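Local coordinates for response regulator receiver protein (Sinorhizobium medicae, PDB 2RDM) that probably acts as a receiver module of two-component signalling, taking a phosphoryl group from a partner histidine kinase onto an aspartate, at residues 7-12 / 43-48; 28-33 / 115-120; 57-62 / 87-92; 102-107 / 111-116. The protein carries 1 engineered substitution. All coordinates share one frame; numbering follows the deposited sequence. Where two conformers were deposited one is given.

Interaction 1. Residues 7-12 / 43-48; sequences TILLAD and EMLKSG. Engineered in segment 43-48: M44 (natural residue Leu).
A chi1 of -178° turns CG of L9 away from its amide nitrogen, and M44 on the helix has a like torsion (chi1 -171°); together they bring CD1 of L9 alongside CG of M44, the two side chains crossing at a slant between strand 7-11 and helix 38-46. This is a sheet-to-helix layer of the CheY-like receiver fold, in which helices pack on both faces of a parallel five-stranded sheet. The CA atoms of L9 and M44 stay 8.3 Å apart, a spacing that the side chains bridge. The two methyls of L9 divide the work: CD1 meets CG of M44 at 4.0 Å, while CD2 lies against CG and CD1 of L45. A branched leucine suits a strand position facing a helix, because one residue can touch two successive helical ones. M44 is an engineered selenomethionine where the natural chain has leucine; its chain bends beyond CG, so only its root meets L9 and the selenium end leads away. L45 is also shared with helix 66-76, where it packs on V69, A73 and I76. Beyond the apolar contact, S47 OG donates to M44 O at 2.7 Å, tilted 17° from the carbonyl plane, while S47 N reaches the same oxygen. G48 follows with positive phi, a conformation for which glycine is well suited. The closest touch of the contact is L9 CD2 on L45 CG, at 3.7 Å.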
loop_
_atom_site.group_PDB
_atom_site.type_symbol
_atom_site.label_atom_id
_atom_site.label_comp_id
_atom_site.label_asym_id
_atom_site.label_seq_id
_atom_site.Cartn_x
_atom_site.Cartn_y
_atom_site.Cartn_z
ATOM N N THR A 7 -16.942 -6.826 -18.084
ATOM C CA THR A 7 -16.810 -6.107 -19.348
ATOM C C THR A 7 -15.757 -5.007 -19.284
ATOM O O THR A 7 -15.811 -4.130 -18.418
ATOM C CB THR A 7 -18.162 -5.492 -19.767
ATOM O OG1 THR A 7 -19.158 -6.523 -19.787
ATOM C CG2 THR A 7 -18.064 -4.850 -21.153
ATOM N N ILE A 8 -14.824 -5.033 -20.233
ATOM C CA ILE A 8 -13.799 -4.017 -20.307
ATOM C C ILE A 8 -14.027 -3.161 -21.556
ATOM O O ILE A 8 -14.167 -3.691 -22.658
ATOM C CB ILE A 8 -12.395 -4.651 -20.340
ATOM C CG1 ILE A 8 -12.153 -5.538 -19.092
ATOM C CG2 ILE A 8 -11.345 -3.594 -20.487
ATOM C CD1 ILE A 8 -12.238 -4.821 -17.760
ATOM N N LEU A 9 -14.120 -1.844 -21.360
ATOM C CA LEU A 9 -14.189 -0.922 -22.471
ATOM C C LEU A 9 -12.753 -0.696 -22.866
ATOM O O LEU A 9 -11.960 -0.232 -22.048
ATOM C CB LEU A 9 -14.825 0.394 -22.041
ATOM C CG LEU A 9 -15.013 1.484 -23.109
ATOM C CD1 LEU A 9 -15.803 0.984 -24.326
ATOM C CD2 LEU A 9 -15.658 2.715 -22.509
ATOM N N LEU A 10 -12.432 -1.020 -24.116
ATOM C CA LEU A 10 -11.090 -0.856 -24.648
ATOM C C LEU A 10 -11.113 0.173 -25.770
ATOM O O LEU A 10 -11.816 -0.014 -26.763
ATOM C CB LEU A 10 -10.566 -2.199 -25.161
ATOM C CG LEU A 10 -9.267 -2.242 -25.971
ATOM C CD1 LEU A 10 -8.049 -1.932 -25.097
ATOM C CD2 LEU A 10 -9.099 -3.600 -26.644
ATOM N N ALA A 11 -10.346 1.249 -25.614
ATOM C CA ALA A 11 -10.325 2.330 -26.596
ATOM C C ALA A 11 -8.927 2.490 -27.175
ATOM O O ALA A 11 -8.025 2.979 -26.490
ATOM C CB ALA A 11 -10.804 3.659 -25.959
ATOM N N ASP A 12 -8.750 2.046 -28.415
ATOM C CA ASP A 12 -7.452 2.130 -29.092
ATOM C C ASP A 12 -7.647 2.372 -30.581
ATOM O O ASP A 12 -8.483 1.728 -31.212
ATOM C CB ASP A 12 -6.585 0.869 -28.851
ATOM C CG ASP A 12 -5.120 1.053 -29.297
ATOM O OD1 ASP A 12 -4.847 1.369 -30.475
ATOM O OD2 ASP A 12 -4.218 0.877 -28.461
ATOM N N GLU A 43 -19.221 8.041 -25.258
ATOM C CA GLU A 43 -20.593 7.717 -25.654
ATOM C C GLU A 43 -21.051 6.399 -25.026
ATOM O O GLU A 43 -22.137 6.333 -24.449
ATOM C CB GLU A 43 -20.717 7.661 -27.176
ATOM C CG GLU A 43 -22.137 7.412 -27.675
ATOM C CD GLU A 43 -22.220 7.417 -29.190
ATOM O OE1 GLU A 43 -21.600 6.541 -29.821
ATOM O OE2 GLU A 43 -22.903 8.298 -29.751
HETATM N N MSE A 44 -20.203 5.401 -25.102
HETATM C CA MSE A 44 -20.489 4.142 -24.506
HETATM C C MSE A 44 -20.641 4.218 -22.997
HETATM O O MSE A 44 -21.564 3.685 -22.444
HETATM C CB MSE A 44 -19.457 3.125 -24.931
HETATM C CG MSE A 44 -19.769 1.758 -24.534
HETATM SE SE MSE A 44 -21.169 0.899 -25.524
HETATM C CE MSE A 44 -21.048 1.888 -27.055
ATOM N N LEU A 45 -19.727 4.902 -22.347
ATOM C CA LEU A 45 -19.806 5.118 -20.897
ATOM C C LEU A 45 -21.112 5.799 -20.499
ATOM O O LEU A 45 -21.753 5.398 -19.529
ATOM C CB LEU A 45 -18.609 5.932 -20.400
ATOM C CG LEU A 45 -17.306 5.143 -20.260
ATOM C CD1 LEU A 45 -16.076 6.034 -20.357
ATOM C CD2 LEU A 45 -17.274 4.336 -18.962
ATOM N N LYS A 46 -21.524 6.785 -21.291
ATOM C CA LYS A 46 -22.735 7.560 -21.006
ATOM C C LYS A 46 -24.035 6.852 -21.398
ATOM O O LYS A 46 -25.121 7.308 -21.048
ATOM C CB LYS A 46 -22.665 8.929 -21.688
ATOM C CG LYS A 46 -21.717 9.908 -21.017
ATOM C CD LYS A 46 -21.745 11.259 -21.718
ATOM C CE LYS A 46 -20.825 12.270 -21.040
ATOM N NZ LYS A 46 -21.265 12.610 -19.659
ATOM N N SER A 47 -23.922 5.738 -22.122
ATOM C CA SER A 47 -25.085 5.028 -22.651
ATOM C C SER A 47 -25.813 4.211 -21.580
ATOM O O SER A 47 -26.953 3.789 -21.784
ATOM C CB SER A 47 -24.667 4.106 -23.796
ATOM O OG SER A 47 -24.024 2.944 -23.293
ATOM N N GLY A 48 -25.144 3.983 -20.454
ATOM C CA GLY A 48 -25.689 3.139 -19.390
ATOM C C GLY A 48 -25.305 1.674 -19.512
ATOM O O GLY A 48 -25.758 0.849 -18.718
#

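Interaction 2. Residues 28-33 / 115-120; sequences AGFLVT and TAVSQL
The ring of F30 meets helix 110-122 with its far end: S118 OG lies at the ring edge, in its plane, 3.9 Å from CZ, and V117 approaches the same end obliquely. CG1 of V117 sits 3.7 Å from F30 CZ and 3.9 Å from F30 CE1, so one methyl bears on two neighbouring ring carbons. That methyl is put there by a chi1 of 170°, which sets CG1 anti to the backbone N; F30 and V117 then come at each other from opposite directions. A long flat phenylalanine suits this place because it can bridge from segment 28-33 to the helix, passing I8 of strand 7-11 and L25 of helix 15-27. A small serine leaves room for the ring end, and its hydroxyl is satisfied within the helix by bonding to the I114 carbonyl. Just before F30, G29 closes helix 15-27 with a Schellman motif, its positive phi turning the chain toward the strand. A second subunit also packs here, T109 of that chain touching F30 and A111 of that chain touching S118. Joining segment 28-33 to the last helix, this buried phenylalanine contact belongs to the alpha/beta core of the CheY-like receiver fold.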
loop_
_atom_site.group_PDB
_atom_site.type_symbol
_atom_site.label_atom_id
_atom_site.label_comp_id
_atom_site.label_asym_id
_atom_site.label_seq_id
_atom_site.Cartn_x
_atom_site.Cartn_y
_atom_site.Cartn_z
ATOM N N ALA A 28 -8.128 -13.989 -21.219
ATOM C CA ALA A 28 -8.106 -13.928 -19.759
ATOM C C ALA A 28 -9.485 -14.011 -19.116
ATOM O O ALA A 28 -9.595 -14.022 -17.892
ATOM C CB ALA A 28 -7.404 -12.682 -19.302
ATOM N N GLY A 29 -10.531 -14.055 -19.936
ATOM C CA GLY A 29 -11.891 -14.256 -19.442
ATOM C C GLY A 29 -12.795 -13.032 -19.474
ATOM O O GLY A 29 -13.947 -13.103 -19.040
ATOM N N PHE A 30 -12.283 -11.910 -19.977
ATOM C CA PHE A 30 -13.065 -10.665 -20.027
ATOM C C PHE A 30 -13.906 -10.576 -21.299
ATOM O O PHE A 30 -13.489 -11.050 -22.356
ATOM C CB PHE A 30 -12.156 -9.423 -19.962
ATOM C CG PHE A 30 -11.301 -9.354 -18.726
ATOM C CD1 PHE A 30 -11.822 -8.869 -17.535
ATOM C CD2 PHE A 30 -9.973 -9.781 -18.753
ATOM C CE1 PHE A 30 -11.032 -8.813 -16.378
ATOM C CE2 PHE A 30 -9.173 -9.726 -17.606
ATOM C CZ PHE A 30 -9.705 -9.248 -16.414
ATOM N N LEU A 31 -15.086 -9.966 -21.186
ATOM C CA LEU A 31 -15.801 -9.451 -22.352
ATOM C C LEU A 31 -15.184 -8.105 -22.700
ATOM O O LEU A 31 -14.844 -7.328 -21.808
ATOM C CB LEU A 31 -17.281 -9.257 -22.049
ATOM C CG LEU A 31 -18.234 -10.452 -22.034
ATOM C CD1 LEU A 31 -19.657 -9.945 -21.838
ATOM C CD2 LEU A 31 -18.135 -11.299 -23.294
ATOM N N VAL A 32 -15.010 -7.842 -23.985
ATOM C CA VAL A 32 -14.404 -6.594 -24.424
ATOM C C VAL A 32 -15.334 -5.828 -25.363
ATOM O O VAL A 32 -15.806 -6.370 -26.372
ATOM C CB VAL A 32 -13.053 -6.824 -25.110
ATOM C CG1 VAL A 32 -12.439 -5.504 -25.544
ATOM C CG2 VAL A 32 -12.088 -7.569 -24.176
ATOM N N THR A 33 -15.611 -4.575 -25.008
ATOM C CA THR A 33 -16.280 -3.645 -25.908
ATOM C C THR A 33 -15.175 -2.778 -26.478
ATOM O O THR A 33 -14.641 -1.919 -25.782
ATOM C CB THR A 33 -17.330 -2.794 -25.175
ATOM O OG1 THR A 33 -18.361 -3.652 -24.675
ATOM C CG2 THR A 33 -17.951 -1.752 -26.109
ATOM N N THR A 115 -2.545 -8.374 -15.403
ATOM C CA THR A 115 -2.261 -8.109 -13.998
ATOM C C THR A 115 -2.788 -6.739 -13.576
ATOM O O THR A 115 -3.436 -6.630 -12.561
ATOM C CB THR A 115 -0.743 -8.242 -13.689
ATOM O OG1 THR A 115 -0.331 -9.588 -13.974
ATOM C CG2 THR A 115 -0.476 -7.945 -12.231
ATOM N N ALA A 116 -2.544 -5.707 -14.384
ATOM C CA ALA A 116 -3.024 -4.366 -14.083
ATOM C C ALA A 116 -4.542 -4.328 -13.980
ATOM O O ALA A 116 -5.086 -3.813 -13.005
ATOM C CB ALA A 116 -2.549 -3.377 -15.158
ATOM N N VAL A 117 -5.216 -4.908 -14.965
ATOM C CA VAL A 117 -6.683 -4.871 -15.019
ATOM C C VAL A 117 -7.258 -5.630 -13.817
ATOM O O VAL A 117 -8.102 -5.089 -13.096
ATOM C CB VAL A 117 -7.215 -5.428 -16.378
ATOM C CG1 VAL A 117 -8.714 -5.633 -16.361
ATOM C CG2 VAL A 117 -6.873 -4.453 -17.510
ATOM N N SER A 118 -6.748 -6.838 -13.586
ATOM C CA SER A 118 -7.263 -7.734 -12.509
ATOM C C SER A 118 -7.039 -7.161 -11.117
ATOM O O SER A 118 -7.926 -7.226 -10.248
ATOM C CB SER A 118 -6.578 -9.106 -12.607
ATOM O OG SER A 118 -6.723 -9.674 -13.900
ATOM N N GLN A 119 -5.844 -6.608 -10.891
ATOM C CA GLN A 119 -5.496 -5.978 -9.623
ATOM C C GLN A 119 -6.429 -4.803 -9.294
ATOM O O GLN A 119 -6.871 -4.652 -8.165
ATOM C CB GLN A 119 -4.039 -5.496 -9.692
ATOM C CG GLN A 119 -3.517 -4.819 -8.478
ATOM C CD GLN A 119 -2.113 -4.306 -8.721
ATOM O OE1 GLN A 119 -1.274 -5.015 -9.289
ATOM N NE2 GLN A 119 -1.856 -3.072 -8.313
ATOM N N LEU A 120 -6.727 -3.972 -10.286
ATOM C CA LEU A 120 -7.612 -2.832 -10.067
ATOM C C LEU A 120 -9.068 -3.233 -9.856
ATOM O O LEU A 120 -9.757 -2.614 -9.060
ATOM C CB LEU A 120 -7.497 -1.835 -11.207
ATOM C CG LEU A 120 -6.123 -1.161 -11.309
ATOM C CD1 LEU A 120 -6.096 -0.255 -12.540
ATOM C CD2 LEU A 120 -5.757 -0.402 -10.048
#

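Interaction 3. Residues 57-62 / 87-92; sequences DIRFCQ and GHAALE. With GOL (glycerol), chain D.
O2 of a bound glycerol is gripped by two successive backbone amides: R59 N donates to it at 3.0 Å along a nearly straight N-H line (171°), and I58 N gives a weak, bent bond of 3.0 Å. The glycerol, probably from the crystallisation liquor, spans the two loops, for G87 N donates to its O1 at 3.1 Å. The lack of a side chain at G87 lets that hydroxyl come close. A water extends the bridge, bonded to O1, to H88 N and, weakly, to R59 NE, at the edge of the guanidinium plane. R59 is long enough to lie along the glycerol and still reach the other loop: its NH2 forms a long salt bridge of 3.7 Å with E92 OE2. That oxygen lies well out of the guanidinium plane, so the attraction is one of charge without a directed N-H. The glycerol also approaches D57, the predicted phosphoacceptor aspartate, unmodified here, with O3 3.2 Å from OD1. It thus occupies the probable phosphorylation site at the C-terminal edge of the parallel sheet. The two loops leave adjacent strands 53-57 and 82-86 and lead to helices 66-76 and 93-96, with W67 of the former touching both I58 and E92.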
loop_
_atom_site.group_PDB
_atom_site.type_symbol
_atom_site.label_atom_id
_atom_site.label_comp_id
_atom_site.label_asym_id
_atom_site.label_seq_id
_atom_site.Cartn_x
_atom_site.Cartn_y
_atom_site.Cartn_z
ATOM N N ASP A 57 -6.148 4.331 -24.662
ATOM C CA ASP A 57 -5.026 5.158 -25.167
ATOM C C ASP A 57 -5.042 6.566 -24.597
ATOM O O ASP A 57 -6.093 7.071 -24.244
ATOM C CB ASP A 57 -5.135 5.364 -26.679
ATOM C CG ASP A 57 -4.888 4.121 -27.471
ATOM O OD1 ASP A 57 -4.647 3.051 -26.874
ATOM O OD2 ASP A 57 -4.945 4.233 -28.717
ATOM N N ILE A 58 -3.889 7.236 -24.606
ATOM C CA ILE A 58 -3.835 8.647 -24.233
ATOM C C ILE A 58 -4.244 9.523 -25.418
ATOM O O ILE A 58 -5.070 10.425 -25.272
ATOM C CB ILE A 58 -2.419 9.056 -23.710
ATOM C CG1 ILE A 58 -2.112 8.346 -22.391
ATOM C CG2 ILE A 58 -2.294 10.573 -23.541
ATOM C CD1 ILE A 58 -3.309 8.244 -21.489
ATOM N N ARG A 59 -3.668 9.250 -26.585
ATOM C CA ARG A 59 -3.913 10.065 -27.769
ATOM C C ARG A 59 -4.778 9.321 -28.778
ATOM O O ARG A 59 -4.534 8.155 -29.079
ATOM C CB ARG A 59 -2.590 10.471 -28.435
ATOM C CG ARG A 59 -1.577 11.129 -27.516
ATOM C CD ARG A 59 -0.232 11.274 -28.219
ATOM N NE ARG A 59 0.855 11.606 -27.295
ATOM C CZ ARG A 59 1.399 12.815 -27.164
ATOM N NH1 ARG A 59 0.970 13.837 -27.897
ATOM N NH2 ARG A 59 2.384 13.005 -26.293
ATOM N N PHE A 60 -5.794 10.004 -29.294
ATOM C CA PHE A 60 -6.562 9.503 -30.418
ATOM C C PHE A 60 -6.324 10.436 -31.602
ATOM O O PHE A 60 -5.553 11.388 -31.475
ATOM C CB PHE A 60 -8.033 9.407 -30.042
ATOM C CG PHE A 60 -8.297 8.410 -28.933
ATOM C CD1 PHE A 60 -8.306 7.042 -29.206
ATOM C CD2 PHE A 60 -8.499 8.839 -27.624
ATOM C CE1 PHE A 60 -8.539 6.112 -28.189
ATOM C CE2 PHE A 60 -8.731 7.912 -26.597
ATOM C CZ PHE A 60 -8.748 6.557 -26.884
ATOM N N CYS A 61 -6.951 10.156 -32.746
ATOM C CA CYS A 61 -6.785 11.001 -33.942
ATOM C C CYS A 61 -7.242 12.428 -33.654
ATOM O O CYS A 61 -6.576 13.391 -34.045
ATOM C CB CYS A 61 -7.553 10.432 -35.139
ATOM S SG CYS A 61 -7.000 8.801 -35.682
ATOM N N GLN A 62 -8.368 12.531 -32.947
ATOM C CA GLN A 62 -8.950 13.813 -32.561
ATOM C C GLN A 62 -9.323 13.800 -31.073
ATOM O O GLN A 62 -9.522 12.724 -30.495
ATOM C CB GLN A 62 -10.193 14.107 -33.415
ATOM C CG GLN A 62 -9.904 14.475 -34.878
ATOM C CD GLN A 62 -9.083 15.746 -35.024
ATOM O OE1 GLN A 62 -9.355 16.754 -34.373
ATOM N NE2 GLN A 62 -8.075 15.702 -35.887
ATOM N N GLY A 87 2.205 5.274 -25.844
ATOM C CA GLY A 87 3.418 5.027 -26.602
ATOM C C GLY A 87 4.644 5.631 -25.946
ATOM O O GLY A 87 5.602 4.924 -25.629
ATOM N N HIS A 88 4.614 6.943 -25.741
ATOM C CA HIS A 88 5.822 7.698 -25.432
ATOM C C HIS A 88 5.746 8.316 -24.039
ATOM O O HIS A 88 6.332 7.800 -23.088
ATOM C CB HIS A 88 6.055 8.788 -26.479
ATOM C CG HIS A 88 6.247 8.262 -27.867
ATOM N ND1 HIS A 88 7.470 7.835 -28.339
ATOM C CD2 HIS A 88 5.371 8.093 -28.886
ATOM C CE1 HIS A 88 7.339 7.426 -29.588
ATOM N NE2 HIS A 88 6.075 7.573 -29.945
ATOM N N ALA A 89 5.019 9.422 -23.929
ATOM C CA ALA A 89 5.079 10.263 -22.738
ATOM C C ALA A 89 4.142 9.749 -21.652
ATOM O O ALA A 89 2.921 9.855 -21.770
ATOM C CB ALA A 89 4.747 11.705 -23.090
ATOM N N ALA A 90 4.720 9.191 -20.593
ATOM C CA ALA A 90 3.949 8.656 -19.507
ATOM C C ALA A 90 4.008 9.625 -18.364
ATOM O O ALA A 90 3.238 9.530 -17.446
ATOM C CB ALA A 90 4.458 7.293 -19.111
ATOM N N LEU A 91 4.922 10.589 -18.448
ATOM C CA LEU A 91 5.134 11.556 -17.363
ATOM C C LEU A 91 3.951 12.515 -17.237
ATOM O O LEU A 91 3.743 13.113 -16.182
ATOM C CB LEU A 91 6.454 12.320 -17.547
ATOM C CG LEU A 91 7.114 12.967 -16.317
ATOM C CD1 LEU A 91 7.429 11.950 -15.214
ATOM C CD2 LEU A 91 8.374 13.715 -16.724
ATOM N N GLU A 92 3.173 12.636 -18.315
ATOM C CA GLU A 92 1.920 13.392 -18.327
ATOM C C GLU A 92 0.870 12.785 -17.384
ATOM O O GLU A 92 -0.051 13.475 -16.964
ATOM C CB GLU A 92 1.339 13.447 -19.738
ATOM C CG GLU A 92 2.327 13.883 -20.812
ATOM C CD GLU A 92 1.807 13.630 -22.213
ATOM O OE1 GLU A 92 1.373 12.489 -22.501
ATOM O OE2 GLU A 92 1.836 14.572 -23.030
HETATM C C1 GOL D . -0.203 7.475 -28.482
HETATM O O1 GOL D . 1.107 7.086 -28.130
HETATM C C2 GOL D . -1.251 6.556 -27.854
HETATM O O2 GOL D . -1.647 7.048 -26.592
HETATM C C3 GOL D . -0.727 5.129 -27.730
HETATM O O3 GOL D . -1.668 4.316 -27.065
HETATM O O HOH W 1 2.047 8.642 -25.997
#

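Interaction 4. Residues 102-107 / 111-116; sequences IILEKP and AQLITA
The last beta-alpha unit of the receiver fold closes here: edge strand 102-105 runs up the sheet, the chain turns over, and helix 110-122 comes back. The axes of strand 102-105 and helical segment 111-116 are almost antiparallel, at 174°, and approach to 10.0 Å at their closest. Alternate strand residues I102 and L104 face the helix. L104 CD1 lies 3.8 Å from L113 CA and 4.0 Å from L113 CD1, the two leucine side chains crossing at about a right angle. I102 sets CG1 anti to the carbonyl carbon (chi1 -67°) and is extended at chi2 (177°), which runs CG1 and CD1 out toward A116, with CD1 3.9 Å from A116 CB. Alanine suits that helix position because its short side chain lets the strand approach closely, and L104 CD2 borders the same methyl. Beta-branched isoleucine, in turn, favours the extended backbone of a strand. Beyond the strand, P107 follows a cis peptide bond, as does the equivalent proline after the conserved lysine in many receivers. A water links the turn to the helix, donating to P107 O and accepting from Q112 NE2 at 2.7 Å, while Q112 OE1 takes the T109 amide. Within the helix, T115 OG1 donates to A111 O at 2.9 Å from above the carbonyl plane, on the face opposite T115 N.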
loop_
_atom_site.group_PDB
_atom_site.type_symbol
_atom_site.label_atom_id
_atom_site.label_comp_id
_atom_site.label_asym_id
_atom_site.label_seq_id
_atom_site.Cartn_x
_atom_site.Cartn_y
_atom_site.Cartn_z
ATOM N N ILE A 102 -3.493 2.995 -13.382
ATOM C CA ILE A 102 -2.180 2.483 -13.787
ATOM C C ILE A 102 -1.916 2.972 -15.209
ATOM O O ILE A 102 -2.813 2.931 -16.039
ATOM C CB ILE A 102 -2.157 0.945 -13.725
ATOM C CG1 ILE A 102 -2.285 0.475 -12.264
ATOM C CG2 ILE A 102 -0.905 0.357 -14.364
ATOM C CD1 ILE A 102 -2.340 -1.042 -12.104
ATOM N N ILE A 103 -0.713 3.461 -15.490
ATOM C CA ILE A 103 -0.344 3.696 -16.889
ATOM C C ILE A 103 0.692 2.663 -17.352
ATOM O O ILE A 103 1.671 2.395 -16.641
ATOM C CB ILE A 103 0.115 5.171 -17.178
ATOM C CG1 ILE A 103 0.388 5.360 -18.682
ATOM C CG2 ILE A 103 1.300 5.575 -16.314
ATOM C CD1 ILE A 103 0.335 6.793 -19.161
ATOM N N LEU A 104 0.452 2.071 -18.517
ATOM C CA LEU A 104 1.383 1.135 -19.122
ATOM C C LEU A 104 2.022 1.803 -20.333
ATOM O O LEU A 104 1.322 2.226 -21.242
ATOM C CB LEU A 104 0.651 -0.131 -19.547
ATOM C CG LEU A 104 -0.176 -0.888 -18.497
ATOM C CD1 LEU A 104 -0.797 -2.116 -19.127
ATOM C CD2 LEU A 104 0.676 -1.273 -17.310
ATOM N N GLU A 105 3.345 1.916 -20.342
ATOM C CA GLU A 105 4.018 2.507 -21.494
ATOM C C GLU A 105 4.701 1.438 -22.334
ATOM O O GLU A 105 5.387 0.562 -21.803
ATOM C CB GLU A 105 4.985 3.632 -21.092
ATOM C CG GLU A 105 5.989 3.295 -19.993
ATOM C CD GLU A 105 6.856 4.491 -19.582
ATOM O OE1 GLU A 105 7.381 4.477 -18.444
ATOM O OE2 GLU A 105 7.015 5.440 -20.387
ATOM N N LYS A 106 4.484 1.512 -23.644
ATOM C CA LYS A 106 5.063 0.569 -24.600
ATOM C C LYS A 106 6.596 0.586 -24.525
ATOM O O LYS A 106 7.191 1.658 -24.413
ATOM C CB LYS A 106 4.568 0.884 -26.015
ATOM C CG LYS A 106 3.066 0.692 -26.177
ATOM C CD LYS A 106 2.575 1.260 -27.490
ATOM C CE LYS A 106 1.068 1.285 -27.538
ATOM N NZ LYS A 106 0.602 2.108 -28.683
ATOM N N PRO A 107 7.236 -0.603 -24.533
ATOM C CA PRO A 107 6.596 -1.915 -24.616
ATOM C C PRO A 107 6.150 -2.455 -23.254
ATOM O O PRO A 107 6.791 -2.195 -22.233
ATOM C CB PRO A 107 7.703 -2.799 -25.186
ATOM C CG PRO A 107 8.968 -2.175 -24.695
ATOM C CD PRO A 107 8.706 -0.714 -24.466
ATOM N N ALA A 111 0.910 -10.191 -19.979
ATOM C CA ALA A 111 0.842 -10.435 -18.535
ATOM C C ALA A 111 0.689 -9.135 -17.749
ATOM O O ALA A 111 -0.116 -9.056 -16.827
ATOM C CB ALA A 111 2.072 -11.188 -18.070
ATOM N N GLN A 112 1.455 -8.110 -18.122
ATOM C CA GLN A 112 1.370 -6.825 -17.457
ATOM C C GLN A 112 -0.020 -6.208 -17.599
ATOM O O GLN A 112 -0.534 -5.622 -16.649
ATOM C CB GLN A 112 2.390 -5.877 -18.058
ATOM C CG GLN A 112 3.770 -5.982 -17.459
ATOM C CD GLN A 112 4.765 -5.200 -18.284
ATOM O OE1 GLN A 112 5.312 -5.720 -19.255
ATOM N NE2 GLN A 112 4.986 -3.953 -17.920
ATOM N N LEU A 113 -0.613 -6.328 -18.788
ATOM C CA LEU A 113 -1.914 -5.729 -19.033
ATOM C C LEU A 113 -2.961 -6.422 -18.155
ATOM O O LEU A 113 -3.767 -5.760 -17.487
ATOM C CB LEU A 113 -2.304 -5.834 -20.508
ATOM C CG LEU A 113 -3.743 -5.442 -20.890
ATOM C CD1 LEU A 113 -4.107 -4.025 -20.432
ATOM C CD2 LEU A 113 -3.929 -5.577 -22.398
ATOM N N ILE A 114 -2.911 -7.745 -18.154
ATOM C CA ILE A 114 -3.886 -8.580 -17.428
ATOM C C ILE A 114 -3.780 -8.397 -15.903
ATOM O O ILE A 114 -4.801 -8.303 -15.199
ATOM C CB ILE A 114 -3.705 -10.076 -17.816
ATOM C CG1 ILE A 114 -4.105 -10.332 -19.286
ATOM C CG2 ILE A 114 -4.503 -10.975 -16.901
ATOM C CD1 ILE A 114 -5.405 -9.655 -19.733
ATOM N N THR A 115 -2.545 -8.374 -15.403
ATOM C CA THR A 115 -2.261 -8.109 -13.998
ATOM C C THR A 115 -2.788 -6.739 -13.576
ATOM O O THR A 115 -3.436 -6.630 -12.561
ATOM C CB THR A 115 -0.743 -8.242 -13.689
ATOM O OG1 THR A 115 -0.331 -9.588 -13.974
ATOM C CG2 THR A 115 -0.476 -7.945 -12.231
ATOM N N ALA A 116 -2.544 -5.707 -14.384
ATOM C CA ALA A 116 -3.024 -4.366 -14.083
ATOM C C ALA A 116 -4.542 -4.328 -13.980
ATOM O O ALA A 116 -5.086 -3.813 -13.005
ATOM C CB ALA A 116 -2.549 -3.377 -15.158
HETATM O O HOH W 2 6.493 -2.223 -19.384
#

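How the interactions relate
Interactions 1, 2 and 4 are buried and mainly apolar across their segments, each bringing a helix against the sheet or the chain beside it; interaction 3 is only partly buried and polar, built on backbone amides, charges, a water and a ligand. Interactions 2 and 4 both use helix 110-122, with A116 meeting strand 102-105 and V117 and S118 meeting F30. Interactions 1 and 2 meet through neighbouring strands, I8 N probably bonding to L31 O. Interaction 1 leads to the acidic site of interaction 3, where D12 OD2 and D57 OD1 lie close. Interaction 4 borders that loop region through E105 and K106.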